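Local coordinates for cell surface protein (Putative S-layer protein) (Clostridioides difficile R20291, PDB 5NJL) that is a putative S-layer protein of the cell wall with an extended three-domain fold, and mediates cell adhesion in vitro, at residues T95-E107 with I155-T167. Residues are numbered along the deposited sequence; the frame is centred on the assembly and turned at random. Where two conformers were deposited one is given.
Sequences TEKYENSADLSAE and IEIGIGDEKIDLT. With SO4 (sulfate ion), chain L; SO4 (sulfate ion), chain U.
The phenolic oxygen of Tyr98 is gripped from two sides: it donates to Glu107 OE1, with 2.7 Å between Tyr98 OH and that oxygen, and accepts from the backbone of Ile164, whose N lies 3.1 Å from Tyr98 OH. A hydroxyl suits the place because it can give and take at once, and the two bonds fix the far end of a buried ring. Glu107 gets there with CG anti to its backbone N (chi1 -171°) and a bend at chi2 (69°), which swings the carboxylate out from the helix to Tyr98 OH; two waters link its oxygens to Ile164 O. Lys163 lies obliquely across one face of the ring, its CG 3.9 Å from the Tyr98 centroid in a CH-pi contact that uses the aliphatic part of an extended lysine. Ile157 CG2 packs 3.4 Å from Tyr98 CE2, bringing strand 152-158 against the ring.

The backbones run antiparallel here, with a single beta bridge pairing Lys97 and Glu162. Lys163 N gives to Glu96 O and Tyr98 N to Asp161 O, the latter at 2.9 Å; Gly160 N returns a bond to Tyr98 O. Gly160 sits in a type II turn from Gly158 to Asp161, where its positive phi (96°) is easy for a residue without CB. Asp161 OD2 accepts from Gly158 N and so braces that turn. The loop 95-100 thus passes along the turn before entering helix 101-115, which lies over the three-stranded antiparallel sheet. Asn100 is the helix N-cap, its OD1 taking Asp103 N, while Asp103 OD2 takes Glu99 N, one residue before the cap, 2.8 Å away, on its anti lone pair. Beyond the cap, Leu104 CD1 meets Ile159 CG1 at 3.8 Å, the two branched side chains crossing at about a right angle.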
loop_
_atom_site.group_PDB
_atom_site.type_symbol
_atom_site.label_atom_id
_atom_site.label_comp_id
_atom_site.label_asym_id
_atom_site.label_seq_id
_atom_site.Cartn_x
_atom_site.Cartn_y
_atom_site.Cartn_z
ATOM N N THR A 95 5.989 13.165 -10.110
ATOM C CA THR A 95 5.015 13.250 -11.202
ATOM C C THR A 95 4.290 11.926 -11.312
ATOM O O THR A 95 4.912 10.864 -11.291
ATOM C CB THR A 95 5.700 13.545 -12.536
ATOM O OG1 THR A 95 6.480 14.723 -12.388
ATOM C CG2 THR A 95 4.642 13.737 -13.656
ATOM N N GLU A 96 2.972 11.981 -11.402
ATOM C CA GLU A 96 2.191 10.781 -11.582
ATOM C C GLU A 96 2.507 10.129 -12.926
ATOM O O GLU A 96 2.894 10.807 -13.878
ATOM C CB GLU A 96 0.687 11.096 -11.422
ATOM C CG GLU A 96 0.384 11.345 -9.934
ATOM C CD GLU A 96 -1.078 11.555 -9.560
ATOM O OE1 GLU A 96 -1.880 11.971 -10.414
ATOM O OE2 GLU A 96 -1.384 11.356 -8.356
ATOM N N LYS A 97 2.356 8.819 -12.977
ATOM C CA LYS A 97 2.626 8.031 -14.165
ATOM C C LYS A 97 1.349 7.579 -14.883
ATOM O O LYS A 97 0.291 7.445 -14.268
ATOM C CB LYS A 97 3.457 6.818 -13.787
ATOM C CG LYS A 97 4.819 7.148 -13.183
ATOM C CD LYS A 97 5.493 5.866 -12.741
ATOM C CE LYS A 97 6.992 6.052 -12.531
ATOM N NZ LYS A 97 7.538 4.852 -11.846
ATOM N N TYR A 98 1.468 7.322 -16.186
ATOM C CA TYR A 98 0.414 6.625 -16.929
ATOM C C TYR A 98 0.362 5.187 -16.421
ATOM O O TYR A 98 1.362 4.484 -16.451
ATOM C CB TYR A 98 0.687 6.674 -18.446
ATOM C CG TYR A 98 0.813 8.102 -18.956
ATOM C CD1 TYR A 98 -0.314 8.893 -19.109
ATOM C CD2 TYR A 98 2.056 8.665 -19.225
ATOM C CE1 TYR A 98 -0.216 10.190 -19.559
ATOM C CE2 TYR A 98 2.170 9.950 -19.679
ATOM C CZ TYR A 98 1.040 10.719 -19.832
ATOM O OH TYR A 98 1.128 12.002 -20.222
ATOM N N GLU A 99 -0.791 4.749 -15.932
ATOM C CA GLU A 99 -0.903 3.426 -15.302
ATOM C C GLU A 99 -1.545 2.397 -16.201
ATOM O O GLU A 99 -1.344 1.212 -16.003
ATOM C CB GLU A 99 -1.668 3.541 -13.979
ATOM C CG GLU A 99 -0.852 4.313 -12.951
ATOM C CD GLU A 99 -1.510 4.446 -11.590
ATOM O OE1 GLU A 99 -2.758 4.471 -11.505
ATOM O OE2 GLU A 99 -0.760 4.545 -10.596
ATOM N N ASN A 100 -2.284 2.842 -17.214
ATOM C CA ASN A 100 -2.980 1.917 -18.094
ATOM C C ASN A 100 -3.293 2.567 -19.444
ATOM O O ASN A 100 -3.085 3.769 -19.633
ATOM C CB ASN A 100 -4.278 1.456 -17.406
ATOM C CG ASN A 100 -5.094 2.604 -16.895
ATOM O OD1 ASN A 100 -5.350 3.564 -17.614
ATOM N ND2 ASN A 100 -5.494 2.530 -15.643
ATOM N N SER A 101 -3.808 1.761 -20.358
ATOM C CA SER A 101 -4.190 2.202 -21.695
ATOM C C SER A 101 -5.138 3.386 -21.699
ATOM O O SER A 101 -4.956 4.311 -22.508
ATOM C CB SER A 101 -4.772 1.028 -22.488
ATOM O OG SER A 101 -3.771 0.013 -22.653
ATOM N N ALA A 102 -6.098 3.410 -20.772
ATOM C CA ALA A 102 -7.061 4.521 -20.657
ATOM C C ALA A 102 -6.420 5.872 -20.309
ATOM O O ALA A 102 -6.882 6.915 -20.772
ATOM C CB ALA A 102 -8.159 4.191 -19.641
ATOM N N ASP A 103 -5.385 5.857 -19.481
ATOM C CA ASP A 103 -4.634 7.060 -19.171
ATOM C C ASP A 103 -3.933 7.641 -20.421
ATOM O O ASP A 103 -3.899 8.857 -20.603
ATOM C CB ASP A 103 -3.550 6.773 -18.116
ATOM C CG ASP A 103 -4.107 6.524 -16.713
ATOM O OD1 ASP A 103 -5.273 6.880 -16.434
ATOM O OD2 ASP A 103 -3.332 6.002 -15.877
ATOM N N LEU A 104 -3.361 6.780 -21.250
ATOM C CA LEU A 104 -2.706 7.231 -22.490
ATOM C C LEU A 104 -3.741 7.805 -23.470
ATOM O O LEU A 104 -3.539 8.858 -24.058
ATOM C CB LEU A 104 -1.934 6.116 -23.156
ATOM C CG LEU A 104 -0.782 5.547 -22.336
ATOM C CD1 LEU A 104 -0.261 4.302 -23.005
ATOM C CD2 LEU A 104 0.337 6.544 -22.145
ATOM N N SER A 105 -4.867 7.111 -23.598
ATOM C CA SER A 105 -5.944 7.541 -24.440
ATOM C C SER A 105 -6.518 8.876 -24.008
ATOM O O SER A 105 -6.739 9.749 -24.854
ATOM C CB SER A 105 -7.044 6.468 -24.426
ATOM O OG SER A 105 -8.007 6.818 -25.368
ATOM N N ALA A 106 -6.748 9.058 -22.699
ATOM C CA ALA A 106 -7.193 10.350 -22.145
ATOM C C ALA A 106 -6.229 11.491 -22.418
ATOM O O ALA A 106 -6.646 12.614 -22.712
ATOM C CB ALA A 106 -7.418 10.252 -20.632
ATOM N N GLU A 107 -4.934 11.215 -22.312
ATOM C CA GLU A 107 -3.935 12.239 -22.563
ATOM C C GLU A 107 -3.944 12.701 -24.028
ATOM O O GLU A 107 -3.849 13.900 -24.291
ATOM C CB GLU A 107 -2.539 11.709 -22.204
ATOM C CG GLU A 107 -1.453 12.766 -22.224
ATOM C CD GLU A 107 -1.583 13.782 -21.105
ATOM O OE1 GLU A 107 -1.037 13.555 -19.999
ATOM O OE2 GLU A 107 -2.207 14.818 -21.345
ATOM N N ILE A 155 7.647 11.954 -30.356
ATOM C CA ILE A 155 8.001 11.428 -29.033
ATOM C C ILE A 155 6.986 10.345 -28.694
ATOM O O ILE A 155 5.772 10.576 -28.846
ATOM C CB ILE A 155 7.901 12.540 -27.956
ATOM C CG1 ILE A 155 8.847 13.714 -28.255
ATOM C CG2 ILE A 155 8.148 12.007 -26.550
ATOM C CD1 ILE A 155 10.305 13.389 -28.094
ATOM N N GLU A 156 7.481 9.193 -28.220
ATOM C CA GLU A 156 6.633 8.061 -27.814
ATOM C C GLU A 156 6.594 7.966 -26.282
ATOM O O GLU A 156 7.644 7.986 -25.617
ATOM C CB GLU A 156 7.119 6.744 -28.439
ATOM C CG GLU A 156 6.425 5.483 -27.919
ATOM C CD GLU A 156 7.015 4.199 -28.494
ATOM O OE1 GLU A 156 6.975 4.054 -29.735
ATOM O OE2 GLU A 156 7.515 3.352 -27.703
ATOM N N ILE A 157 5.381 7.868 -25.740
ATOM C CA ILE A 157 5.121 7.837 -24.296
ATOM C C ILE A 157 4.345 6.540 -24.037
ATOM O O ILE A 157 3.391 6.220 -24.762
ATOM C CB ILE A 157 4.300 9.066 -23.844
ATOM C CG1 ILE A 157 4.987 10.400 -24.205
ATOM C CG2 ILE A 157 4.007 9.029 -22.350
ATOM C CD1 ILE A 157 6.265 10.686 -23.463
ATOM N N GLY A 158 4.763 5.788 -23.021
ATOM C CA GLY A 158 4.133 4.509 -22.697
ATOM C C GLY A 158 3.619 4.387 -21.272
ATOM O O GLY A 158 3.789 5.276 -20.440
ATOM N N ILE A 159 3.015 3.241 -21.000
ATOM C CA ILE A 159 2.553 2.917 -19.664
ATOM C C ILE A 159 3.789 2.897 -18.780
ATOM O O ILE A 159 4.838 2.364 -19.162
ATOM C CB ILE A 159 1.810 1.560 -19.618
ATOM C CG1 ILE A 159 0.496 1.653 -20.417
ATOM C CG2 ILE A 159 1.483 1.179 -18.167
ATOM C CD1 ILE A 159 -0.172 0.328 -20.697
ATOM N N GLY A 160 3.687 3.543 -17.634
ATOM C CA GLY A 160 4.770 3.594 -16.675
ATOM C C GLY A 160 5.613 4.833 -16.789
ATOM O O GLY A 160 6.406 5.102 -15.910
ATOM N N ASP A 161 5.448 5.615 -17.861
ATOM C CA ASP A 161 6.135 6.901 -17.973
ATOM C C ASP A 161 5.447 7.983 -17.176
ATOM O O ASP A 161 4.232 7.931 -16.932
ATOM C CB ASP A 161 6.259 7.315 -19.460
ATOM C CG ASP A 161 7.254 6.451 -20.230
ATOM O OD1 ASP A 161 8.214 5.905 -19.612
ATOM O OD2 ASP A 161 7.116 6.325 -21.466
ATOM N N GLU A 162 6.226 8.972 -16.747
ATOM C CA GLU A 162 5.693 10.150 -16.060
ATOM C C GLU A 162 4.863 10.997 -17.016
ATOM O O GLU A 162 5.204 11.118 -18.214
ATOM C CB GLU A 162 6.831 10.983 -15.446
ATOM C CG GLU A 162 7.581 10.204 -14.351
ATOM C CD GLU A 162 8.802 10.927 -13.769
ATOM O OE1 GLU A 162 9.252 11.951 -14.323
ATOM O OE2 GLU A 162 9.321 10.445 -12.737
ATOM N N LYS A 163 3.769 11.557 -16.489
ATOM C CA LYS A 163 2.864 12.396 -17.267
ATOM C C LYS A 163 3.592 13.603 -17.800
ATOM O O LYS A 163 4.369 14.223 -17.091
ATOM C CB LYS A 163 1.651 12.824 -16.462
ATOM C CG LYS A 163 0.724 11.635 -16.207
ATOM C CD LYS A 163 -0.533 12.031 -15.446
ATOM C CE LYS A 163 -1.439 10.820 -15.312
ATOM N NZ LYS A 163 -2.731 11.240 -14.704
ATOM N N ILE A 164 3.348 13.903 -19.067
ATOM C CA ILE A 164 4.078 14.962 -19.736
ATOM C C ILE A 164 3.212 16.230 -19.789
ATOM O O ILE A 164 1.993 16.177 -19.573
ATOM C CB ILE A 164 4.708 14.517 -21.095
ATOM C CG1 ILE A 164 3.757 13.776 -22.014
ATOM C CG2 ILE A 164 5.880 13.586 -20.873
ATOM C CD1 ILE A 164 2.535 14.554 -22.345
ATOM N N ASP A 165 3.843 17.369 -20.059
ATOM C CA ASP A 165 3.151 18.656 -20.099
ATOM C C ASP A 165 3.817 19.489 -21.184
ATOM O O ASP A 165 4.967 19.881 -21.036
ATOM C CB ASP A 165 3.295 19.311 -18.721
ATOM C CG ASP A 165 2.604 20.668 -18.598
ATOM O OD1 ASP A 165 1.995 21.218 -19.566
ATOM O OD2 ASP A 165 2.703 21.203 -17.468
ATOM N N LEU A 166 3.085 19.741 -22.267
ATOM C CA LEU A 166 3.624 20.485 -23.408
ATOM C C LEU A 166 3.722 21.997 -23.154
ATOM O O LEU A 166 4.323 22.714 -23.959
ATOM C CB LEU A 166 2.802 20.203 -24.665
ATOM C CG LEU A 166 2.738 18.740 -25.092
ATOM C CD1 LEU A 166 1.875 18.571 -26.330
ATOM C CD2 LEU A 166 4.128 18.190 -25.332
ATOM N N THR A 167 3.145 22.490 -22.038
ATOM C CA THR A 167 3.379 23.862 -21.597
ATOM C C THR A 167 4.698 24.029 -20.838
ATOM O O THR A 167 5.176 25.150 -20.704
ATOM C CB THR A 167 2.227 24.431 -20.725
ATOM O OG1 THR A 167 2.223 23.791 -19.450
ATOM C CG2 THR A 167 0.905 24.221 -21.392
HETATM S S SO4 L . -5.066 -0.427 -13.718
HETATM O O1 SO4 L . -6.256 -0.212 -12.857
HETATM O O2 SO4 L . -4.231 0.797 -13.735
HETATM O O3 SO4 L . -5.501 -0.788 -15.094
HETATM O O4 SO4 L . -4.258 -1.533 -13.159
HETATM S S SO4 U . -4.973 -1.891 -18.966
HETATM O O1 SO4 U . -5.994 -1.145 -18.185
HETATM O O2 SO4 U . -4.440 -2.969 -18.099
HETATM O O3 SO4 U . -5.648 -2.479 -20.152
HETATM O O4 SO4 U . -3.820 -1.031 -19.406
HETATM O O HOH W 1 7.049 2.974 -14.148
HETATM O O HOH W 2 -0.268 16.851 -21.462
HETATM O O HOH W 3 -0.180 15.213 -18.288
#